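Local coordinates for uncharacterized protein Tm1679 (Thermotoga maritima, PDB 3H3E), which is of uncertain function but binds zinc and has a metallo-beta-lactamase fold, consistent with a metal-dependent hydrolase or possibly a transferase, at residues 14-20 with 32-38; 39-44 with 62-68. The protein carries 2 engineered substitutions. All coordinates share one frame; numbering follows the deposited sequence.

Interaction 1 (14-20 with 32-38); sequences RIHVLCD and GFSVLVD
Ile15 and Val35 meet at an oblique angle on one face of an antiparallel strand pair. Their CG2 methyls touch, with Ile15 CG2 3.4 Å from Val35 CG2. Both methyls stand anti to their own backbone N, which brings them together on that face of the sheet. Ile15 uses its other branch on Val37. These two side chains lie alongside and point the same way, with Ile15 CG1 4.2 Å from Val37 CG1. Val17 projects from this face too.

The other face carries His16, Leu36, Cys19 and Ser34. The CB atoms of His16 and Leu36 lie 4.1 Å apart, and the imidazole then turns away from strand 34-37. Leu18 reaches the same side of the sheet, where Leu18 CG lies 4.2 Å from Leu36 CB. Cys19 and Ser34 face each other, with Cys19 CB 3.8 Å from Ser34 CB. Ser34 OG bonds to the backbone oxygen of Asp43. This side packs on helix 49-56 through Leu18, Cys19 and Ser34.

Near Asp20, the Phe33 ring stands almost upright to the carboxylate, their planes 81° apart. Phe33 CD1 approaches Cys19 O at 3.6 Å.

Asp38 N donates to Arg14 O, and His16 and Leu36 exchange two bonds. The register then slips by one residue. Ser34 O accepts from both Leu18 N at 2.7 Å and Cys19 N at 2.9 Å, each donor tilted out of the carbonyl plane. Leu18 has a helix-like psi of -20°, which lets two successive N-H groups turn to one oxygen. Ser34 N returns a bond to Cys19 O from above its carbonyl plane. This is a classic beta bulge, set in the N-terminal antiparallel strands of the metallo-beta-lactamase fold.

Interaction 2 (39-44 with 62-68); sequences SVLFDT and PKDVLIS
The Phe42 ring and the Asp43 carboxylate both meet Ser68. Asp43 OD1 sits 4.2 Å above one face of the Phe42 ring, offset toward its rim. Ser68 CB approaches the same ring obliquely, 3.4 Å from Phe42 CZ. Ser68 also grips the carboxylate with two bonds. Ser68 N donates almost straight to Asp43 OD1 at 2.9 Å, and Ser68 OG donates to Asp43 OD2. Both oxygens use their syn lone pairs. His74 ND1 is a further partner of OD2. Three bonds on two oxygens fix the carboxylate's rotation. Ser68 adjoins the zinc ligand His69.

Leu66 CD1 packs 3.6 Å from Val40 CG1, the two side chains crossing at about a right angle. On the face that carries Leu41 and Val65, Thr44 CG2 meets Val65 CG1 at 3.5 Å, also near a right angle. The Thr44 hydroxyl bonds to His74 O instead. At the start of the strands, Pro62 CB lies 3.2 Å from Ser39 O. A water joins Ser39 O to Asp64 N and Asp64 OD2, while Asp64 OD1 bonds to Trp87.

Leu41 pairs with Val65 and Phe42 with Leu66 in parallel. Leu41 N bonds to Asp64 O, Leu66 N to Leu41 O, and Asp43 N to Leu66 O. Helix 49-56 connects the two strands as a beta-alpha-beta crossover. Strands 34-37 and 85-89 flank the pair, and Leu166 of strand 165-170 covers Val40, Phe42 and Leu66.

Overall arrangement
Both contacts are largely buried in one mixed sheet, with exposed residues at the Arg14, Asp38 and Ser39 end. They run in series along the chain. Strands 34-37 and 40-42 are neighbours in sequence and in the sheet, and Val35 O bonds to Phe42 N between them. Interaction 1 is antiparallel and mostly backbone bonds with aliphatic packing, interrupted by a bulge. Interaction 2 is parallel, joined by a helical crossover, and adds a carboxylate-serine link at its C-terminal end. That end adjoins the zinc site of His69, His71 and His182. Ser34 of interaction 1 joins it to this more polar end of interaction 2.

Interaction 1 (14-20 with 32-38)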
ATOM      1  N   ARG A  14      16.073   6.098  -1.872  1.00 50.19           N
ATOM      2  CA  ARG A  14      15.073   7.024  -2.399  1.00 46.98           C
ATOM      3  C   ARG A  14      13.691   6.386  -2.570  1.00 42.02           C
ATOM      4  O   ARG A  14      13.576   5.198  -2.848  1.00 40.97           O
ATOM      5  CB  ARG A  14      15.555   7.630  -3.722  1.00 52.80           C
ATOM      6  CG  ARG A  14      16.659   8.672  -3.575  1.00 68.40           C
ATOM      7  CD  ARG A  14      17.586   8.706  -4.795  1.00 84.33           C
ATOM      8  NE  ARG A  14      16.927   9.174  -6.017  1.00 96.99           N
ATOM      9  CZ  ARG A  14      17.229  10.309  -6.651  1.00104.96           C
ATOM     10  NH1 ARG A  14      18.184  11.105  -6.180  1.00107.32           N
ATOM     11  NH2 ARG A  14      16.579  10.650  -7.760  1.00104.87           N
ATOM     12  N   ILE A  15      12.647   7.192  -2.395  1.00 36.70           N
ATOM     13  CA  ILE A  15      11.272   6.755  -2.614  1.00 34.77           C
ATOM     14  C   ILE A  15      10.551   7.720  -3.549  1.00 38.09           C
ATOM     15  O   ILE A  15      10.693   8.931  -3.407  1.00 46.38           O
ATOM     16  CB  ILE A  15      10.493   6.722  -1.302  1.00 31.23           C
ATOM     17  CG1 ILE A  15      11.047   5.643  -0.382  1.00 28.99           C
ATOM     18  CG2 ILE A  15       9.019   6.474  -1.557  1.00 25.77           C
ATOM     19  CD1 ILE A  15      10.358   5.605   0.954  1.00 22.02           C
ATOM     20  N   HIS A  16       9.779   7.193  -4.500  1.00 28.18           N
ATOM     21  CA  HIS A  16       9.058   8.042  -5.447  1.00 24.77           C
ATOM     22  C   HIS A  16       7.599   7.675  -5.562  1.00 24.14           C
ATOM     23  O   HIS A  16       7.272   6.540  -5.874  1.00 23.06           O
ATOM     24  CB  HIS A  16       9.663   7.938  -6.839  1.00 17.67           C
ATOM     25  CG  HIS A  16      10.985   8.616  -6.982  1.00 26.48           C
ATOM     26  ND1 HIS A  16      12.175   8.002  -6.652  1.00 29.72           N
ATOM     27  CD2 HIS A  16      11.310   9.848  -7.443  1.00 29.37           C
ATOM     28  CE1 HIS A  16      13.176   8.827  -6.903  1.00 30.10           C
ATOM     29  NE2 HIS A  16      12.679   9.953  -7.381  1.00 31.15           N
ATOM     30  N   VAL A  17       6.709   8.632  -5.343  1.00 18.13           N
ATOM     31  CA  VAL A  17       5.313   8.340  -5.591  1.00 21.65           C
ATOM     32  C   VAL A  17       5.096   8.430  -7.095  1.00 25.35           C
ATOM     33  O   VAL A  17       5.298   9.470  -7.687  1.00 29.53           O
ATOM     34  CB  VAL A  17       4.376   9.289  -4.822  1.00 20.77           C
ATOM     35  CG1 VAL A  17       2.948   9.047  -5.222  1.00 20.38           C
ATOM     36  CG2 VAL A  17       4.523   9.055  -3.339  1.00 19.74           C
ATOM     37  N   LEU A  18       4.730   7.326  -7.727  1.00 26.75           N
ATOM     38  CA  LEU A  18       4.586   7.323  -9.174  1.00 17.48           C
ATOM     39  C   LEU A  18       3.126   7.445  -9.564  1.00 13.99           C
ATOM     40  O   LEU A  18       2.808   7.813 -10.676  1.00 19.58           O
ATOM     41  CB  LEU A  18       5.193   6.056  -9.774  1.00 13.81           C
ATOM     42  CG  LEU A  18       6.706   5.854  -9.677  1.00 15.86           C
ATOM     43  CD1 LEU A  18       7.087   4.739 -10.631  1.00 17.27           C
ATOM     44  CD2 LEU A  18       7.471   7.136 -10.017  1.00 16.56           C
ATOM     45  N   CYS A  19       2.230   7.126  -8.644  1.00 23.27           N
ATOM     46  CA  CYS A  19       0.806   7.329  -8.898  1.00 23.36           C
ATOM     47  C   CYS A  19       0.050   7.605  -7.598  1.00 23.46           C
ATOM     48  O   CYS A  19       0.330   7.004  -6.557  1.00 23.29           O
ATOM     49  CB  CYS A  19       0.206   6.128  -9.620  1.00 27.40           C
ATOM     50  SG  CYS A  19      -1.563   6.266  -9.875  1.00 25.45           S
ATOM     51  N   ASP A  20      -0.883   8.545  -7.663  1.00 18.48           N
ATOM     52  CA  ASP A  20      -1.665   8.949  -6.501  1.00 21.18           C
ATOM     53  C   ASP A  20      -2.806   9.815  -6.991  1.00 25.10           C
ATOM     54  O   ASP A  20      -2.825  10.231  -8.144  1.00 27.00           O
ATOM     55  CB  ASP A  20      -0.813   9.740  -5.509  1.00 21.95           C
ATOM     56  CG  ASP A  20      -1.531   9.995  -4.207  1.00 25.65           C
ATOM     57  OD1 ASP A  20      -1.930   9.002  -3.559  1.00 25.26           O
ATOM     58  OD2 ASP A  20      -1.693  11.178  -3.827  1.00 29.29           O
ATOM     59  N   GLY A  32      -5.524   5.763  -7.763  1.00 21.09           N
ATOM     60  CA  GLY A  32      -4.771   4.542  -7.594  1.00 12.58           C
ATOM     61  C   GLY A  32      -3.476   4.897  -6.913  1.00 19.95           C
ATOM     62  O   GLY A  32      -3.155   6.076  -6.771  1.00 29.08           O
ATOM     63  N   PHE A  33      -2.722   3.888  -6.498  1.00 12.53           N
ATOM     64  CA  PHE A  33      -1.487   4.128  -5.778  1.00 13.28           C
ATOM     65  C   PHE A  33      -0.326   3.347  -6.412  1.00 18.82           C
ATOM     66  O   PHE A  33      -0.492   2.207  -6.831  1.00 21.94           O
ATOM     67  CB  PHE A  33      -1.679   3.775  -4.289  1.00 16.57           C
ATOM     68  CG  PHE A  33      -0.505   4.133  -3.417  1.00 15.70           C
ATOM     69  CD1 PHE A  33      -0.074   5.454  -3.314  1.00 15.18           C
ATOM     70  CD2 PHE A  33       0.172   3.152  -2.711  1.00  8.83           C
ATOM     71  CE1 PHE A  33       1.024   5.787  -2.521  1.00 13.44           C
ATOM     72  CE2 PHE A  33       1.267   3.467  -1.927  1.00 11.14           C
ATOM     73  CZ  PHE A  33       1.692   4.787  -1.825  1.00 15.98           C
ATOM     74  N   SER A  34       0.840   3.976  -6.512  1.00 14.43           N
ATOM     75  CA  SER A  34       2.060   3.280  -6.913  1.00 14.92           C
ATOM     76  C   SER A  34       3.238   4.086  -6.414  1.00 13.70           C
ATOM     77  O   SER A  34       3.296   5.296  -6.606  1.00 21.61           O
ATOM     78  CB  SER A  34       2.152   3.092  -8.436  1.00 23.81           C
ATOM     79  OG  SER A  34       3.462   2.703  -8.835  1.00 10.96           O
ATOM     80  N   VAL A  35       4.173   3.410  -5.761  1.00 12.65           N
ATOM     81  CA  VAL A  35       5.337   4.071  -5.207  1.00 11.11           C
ATOM     82  C   VAL A  35       6.573   3.214  -5.422  1.00 16.45           C
ATOM     83  O   VAL A  35       6.579   2.023  -5.134  1.00 19.52           O
ATOM     84  CB  VAL A  35       5.158   4.384  -3.710  1.00 13.67           C
ATOM     85  CG1 VAL A  35       4.761   3.156  -2.969  1.00 17.00           C
ATOM     86  CG2 VAL A  35       6.430   4.921  -3.137  1.00 15.54           C
ATOM     87  N   LEU A  36       7.609   3.835  -5.974  1.00 20.16           N
ATOM     88  CA  LEU A  36       8.897   3.198  -6.169  1.00 21.05           C
ATOM     89  C   LEU A  36       9.727   3.345  -4.900  1.00 25.52           C
ATOM     90  O   LEU A  36       9.957   4.452  -4.416  1.00 27.21           O
ATOM     91  CB  LEU A  36       9.620   3.839  -7.344  1.00 15.90           C
ATOM     92  CG  LEU A  36      10.994   3.273  -7.703  1.00 16.20           C
ATOM     93  CD1 LEU A  36      10.912   1.801  -8.046  1.00 14.17           C
ATOM     94  CD2 LEU A  36      11.528   4.055  -8.876  1.00 18.71           C
ATOM     95  N   VAL A  37      10.163   2.218  -4.359  1.00 22.81           N
ATOM     96  CA  VAL A  37      10.882   2.211  -3.103  1.00 21.99           C
ATOM     97  C   VAL A  37      12.236   1.580  -3.293  1.00 25.41           C
ATOM     98  O   VAL A  37      12.365   0.368  -3.249  1.00 32.93           O
ATOM     99  CB  VAL A  37      10.133   1.404  -2.051  1.00 17.68           C
ATOM    100  CG1 VAL A  37      10.862   1.483  -0.722  1.00 17.51           C
ATOM    101  CG2 VAL A  37       8.713   1.915  -1.921  1.00 14.61           C
ATOM    102  N   ASP A  38      13.246   2.409  -3.507  1.00 29.54           N
ATOM    103  CA  ASP A  38      14.573   1.913  -3.815  1.00 34.78           C
ATOM    104  C   ASP A  38      14.475   0.997  -5.015  1.00 28.26           C
ATOM    105  O   ASP A  38      14.180   1.441  -6.121  1.00 31.41           O
ATOM    106  CB  ASP A  38      15.161   1.166  -2.617  1.00 52.62           C
ATOM    107  CG  ASP A  38      16.656   1.405  -2.447  1.00 69.07           C
ATOM    108  OD1 ASP A  38      17.118   2.543  -2.696  1.00 69.35           O
ATOM    109  OD2 ASP A  38      17.363   0.452  -2.047  1.00 77.48           O
TER

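Interaction 2 (39-44 with 62-68)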
ATOM      1  N   SER A  39      14.677  -0.291  -4.791  1.00 29.27           N
ATOM      2  CA  SER A  39      14.825  -1.231  -5.899  1.00 38.40           C
ATOM      3  C   SER A  39      13.589  -2.084  -6.158  1.00 36.81           C
ATOM      4  O   SER A  39      13.660  -3.108  -6.835  1.00 38.66           O
ATOM      5  CB  SER A  39      15.995  -2.155  -5.605  1.00 46.79           C
ATOM      6  OG  SER A  39      15.884  -2.650  -4.279  1.00 54.94           O
ATOM      7  N   VAL A  40      12.451  -1.670  -5.625  1.00 29.19           N
ATOM      8  CA  VAL A  40      11.258  -2.480  -5.744  1.00 24.94           C
ATOM      9  C   VAL A  40      10.060  -1.550  -5.991  1.00 23.74           C
ATOM     10  O   VAL A  40      10.020  -0.446  -5.465  1.00 25.30           O
ATOM     11  CB  VAL A  40      11.113  -3.343  -4.476  1.00 23.62           C
ATOM     12  CG1 VAL A  40       9.987  -2.846  -3.603  1.00 15.78           C
ATOM     13  CG2 VAL A  40      10.902  -4.771  -4.847  1.00 32.54           C
ATOM     14  N   LEU A  41       9.115  -1.952  -6.833  1.00 22.37           N
ATOM     15  CA  LEU A  41       7.944  -1.111  -7.070  1.00 18.96           C
ATOM     16  C   LEU A  41       6.743  -1.634  -6.301  1.00 19.93           C
ATOM     17  O   LEU A  41       6.369  -2.788  -6.447  1.00 24.74           O
ATOM     18  CB  LEU A  41       7.623  -0.994  -8.563  1.00 15.01           C
ATOM     19  CG  LEU A  41       6.371  -0.200  -8.975  1.00 11.85           C
ATOM     20  CD1 LEU A  41       6.498   1.314  -8.748  1.00 11.39           C
ATOM     21  CD2 LEU A  41       6.062  -0.481 -10.414  1.00 11.13           C
ATOM     22  N   PHE A  42       6.155  -0.772  -5.475  1.00 24.46           N
ATOM     23  CA  PHE A  42       5.003  -1.124  -4.641  1.00 23.53           C
ATOM     24  C   PHE A  42       3.739  -0.613  -5.298  1.00 18.89           C
ATOM     25  O   PHE A  42       3.510   0.594  -5.342  1.00 21.61           O
ATOM     26  CB  PHE A  42       5.127  -0.504  -3.243  1.00 19.01           C
ATOM     27  CG  PHE A  42       4.136  -1.042  -2.249  1.00 16.89           C
ATOM     28  CD1 PHE A  42       4.413  -2.191  -1.519  1.00 13.46           C
ATOM     29  CD2 PHE A  42       2.929  -0.403  -2.035  1.00 22.16           C
ATOM     30  CE1 PHE A  42       3.501  -2.692  -0.608  1.00  9.20           C
ATOM     31  CE2 PHE A  42       2.020  -0.905  -1.114  1.00 19.86           C
ATOM     32  CZ  PHE A  42       2.318  -2.052  -0.402  1.00  7.97           C
ATOM     33  N   ASP A  43       2.931  -1.536  -5.810  1.00 12.65           N
ATOM     34  CA  ASP A  43       1.705  -1.207  -6.535  1.00 12.79           C
ATOM     35  C   ASP A  43       1.942  -0.489  -7.878  1.00 20.16           C
ATOM     36  O   ASP A  43       3.040  -0.032  -8.173  1.00 22.61           O
ATOM     37  CB  ASP A  43       0.713  -0.449  -5.639  1.00 15.36           C
ATOM     38  CG  ASP A  43       0.041  -1.361  -4.619  1.00 22.41           C
ATOM     39  OD1 ASP A  43       0.300  -2.579  -4.668  1.00 25.54           O
ATOM     40  OD2 ASP A  43      -0.737  -0.871  -3.773  1.00 22.74           O
ATOM     41  N   THR A  44       0.899  -0.414  -8.698  1.00 18.46           N
ATOM     42  CA  THR A  44       1.049   0.061 -10.059  1.00 15.07           C
ATOM     43  C   THR A  44      -0.133   0.888 -10.582  1.00 20.78           C
ATOM     44  O   THR A  44      -0.304   1.001 -11.793  1.00 25.36           O
ATOM     45  CB  THR A  44       1.242  -1.123 -11.030  1.00 12.05           C
ATOM     46  OG1 THR A  44       0.080  -1.957 -11.007  1.00 18.51           O
ATOM     47  CG2 THR A  44       2.441  -1.942 -10.653  1.00 10.73           C
ATOM     48  N   PRO A  62      12.084  -1.377 -11.759  1.00 23.45           N
ATOM     49  CA  PRO A  62      12.856  -2.563 -11.416  1.00 26.09           C
ATOM     50  C   PRO A  62      12.100  -3.829 -11.789  1.00 31.34           C
ATOM     51  O   PRO A  62      10.929  -3.802 -12.164  1.00 32.94           O
ATOM     52  CB  PRO A  62      12.977  -2.468  -9.894  1.00 24.80           C
ATOM     53  CG  PRO A  62      12.093  -1.282  -9.474  1.00 24.39           C
ATOM     54  CD  PRO A  62      11.251  -0.939 -10.635  1.00 23.65           C
ATOM     55  N   LYS A  63      12.791  -4.945 -11.671  1.00 30.11           N
ATOM     56  CA  LYS A  63      12.225  -6.227 -12.004  1.00 29.11           C
ATOM     57  C   LYS A  63      11.038  -6.556 -11.110  1.00 24.92           C
ATOM     58  O   LYS A  63      10.048  -7.128 -11.571  1.00 25.90           O
ATOM     59  CB  LYS A  63      13.305  -7.298 -11.858  1.00 31.73           C
ATOM     60  CG  LYS A  63      12.798  -8.701 -12.001  1.00 34.34           C
ATOM     61  CD  LYS A  63      13.886  -9.692 -11.640  1.00 40.57           C
ATOM     62  CE  LYS A  63      14.665  -9.229 -10.426  1.00 39.04           C
ATOM     63  NZ  LYS A  63      15.302 -10.390  -9.758  1.00 39.52           N
ATOM     64  N   ASP A  64      11.147  -6.208  -9.828  1.00 19.71           N
ATOM     65  CA  ASP A  64      10.197  -6.687  -8.821  1.00 18.00           C
ATOM     66  C   ASP A  64       9.079  -5.708  -8.545  1.00 19.21           C
ATOM     67  O   ASP A  64       9.310  -4.562  -8.159  1.00 18.10           O
ATOM     68  CB  ASP A  64      10.902  -7.026  -7.503  1.00 18.47           C
ATOM     69  CG  ASP A  64      11.800  -8.245  -7.607  1.00 31.11           C
ATOM     70  OD1 ASP A  64      11.310  -9.347  -7.930  1.00 39.44           O
ATOM     71  OD2 ASP A  64      13.003  -8.111  -7.338  1.00 33.93           O
ATOM     72  N   VAL A  65       7.858  -6.180  -8.736  1.00 19.01           N
ATOM     73  CA  VAL A  65       6.675  -5.399  -8.416  1.00 16.38           C
ATOM     74  C   VAL A  65       5.873  -6.121  -7.342  1.00 19.70           C
ATOM     75  O   VAL A  65       5.537  -7.292  -7.501  1.00 24.05           O
ATOM     76  CB  VAL A  65       5.801  -5.219  -9.655  1.00 14.36           C
ATOM     77  CG1 VAL A  65       4.586  -4.355  -9.325  1.00 10.32           C
ATOM     78  CG2 VAL A  65       6.640  -4.644 -10.800  1.00 10.51           C
ATOM     79  N   LEU A  66       5.589  -5.426  -6.244  1.00 16.53           N
ATOM     80  CA  LEU A  66       4.837  -6.003  -5.139  1.00 12.68           C
ATOM     81  C   LEU A  66       3.427  -5.481  -5.168  1.00 15.74           C
ATOM     82  O   LEU A  66       3.212  -4.300  -5.407  1.00 21.88           O
ATOM     83  CB  LEU A  66       5.464  -5.622  -3.806  1.00 10.57           C
ATOM     84  CG  LEU A  66       6.976  -5.580  -3.770  1.00 13.27           C
ATOM     85  CD1 LEU A  66       7.403  -5.098  -2.420  1.00 15.92           C
ATOM     86  CD2 LEU A  66       7.561  -6.950  -4.066  1.00 16.65           C
ATOM     87  N   ILE A  67       2.468  -6.355  -4.897  1.00 16.47           N
ATOM     88  CA  ILE A  67       1.067  -5.977  -4.940  1.00 14.26           C
ATOM     89  C   ILE A  67       0.456  -6.047  -3.552  1.00 20.28           C
ATOM     90  O   ILE A  67       0.394  -7.122  -2.952  1.00 27.62           O
ATOM     91  CB  ILE A  67       0.289  -6.896  -5.867  1.00 14.30           C
ATOM     92  CG1 ILE A  67       0.808  -6.752  -7.295  1.00 15.97           C
ATOM     93  CG2 ILE A  67      -1.167  -6.542  -5.827  1.00 20.77           C
ATOM     94  CD1 ILE A  67       0.676  -5.341  -7.847  1.00 21.69           C
ATOM     95  N   SER A  68       0.000  -4.904  -3.046  1.00 16.79           N
ATOM     96  CA  SER A  68      -0.540  -4.815  -1.693  1.00 14.88           C
ATOM     97  C   SER A  68      -1.868  -5.552  -1.550  1.00 18.30           C
ATOM     98  O   SER A  68      -2.162  -6.117  -0.504  1.00 28.21           O
ATOM     99  CB  SER A  68      -0.718  -3.355  -1.302  1.00 20.87           C
ATOM    100  OG  SER A  68      -1.533  -2.688  -2.241  1.00 22.08           O
TER
HETATM  101  O   HOH W   1      13.604  -5.774  -8.185  1.00 16.14           O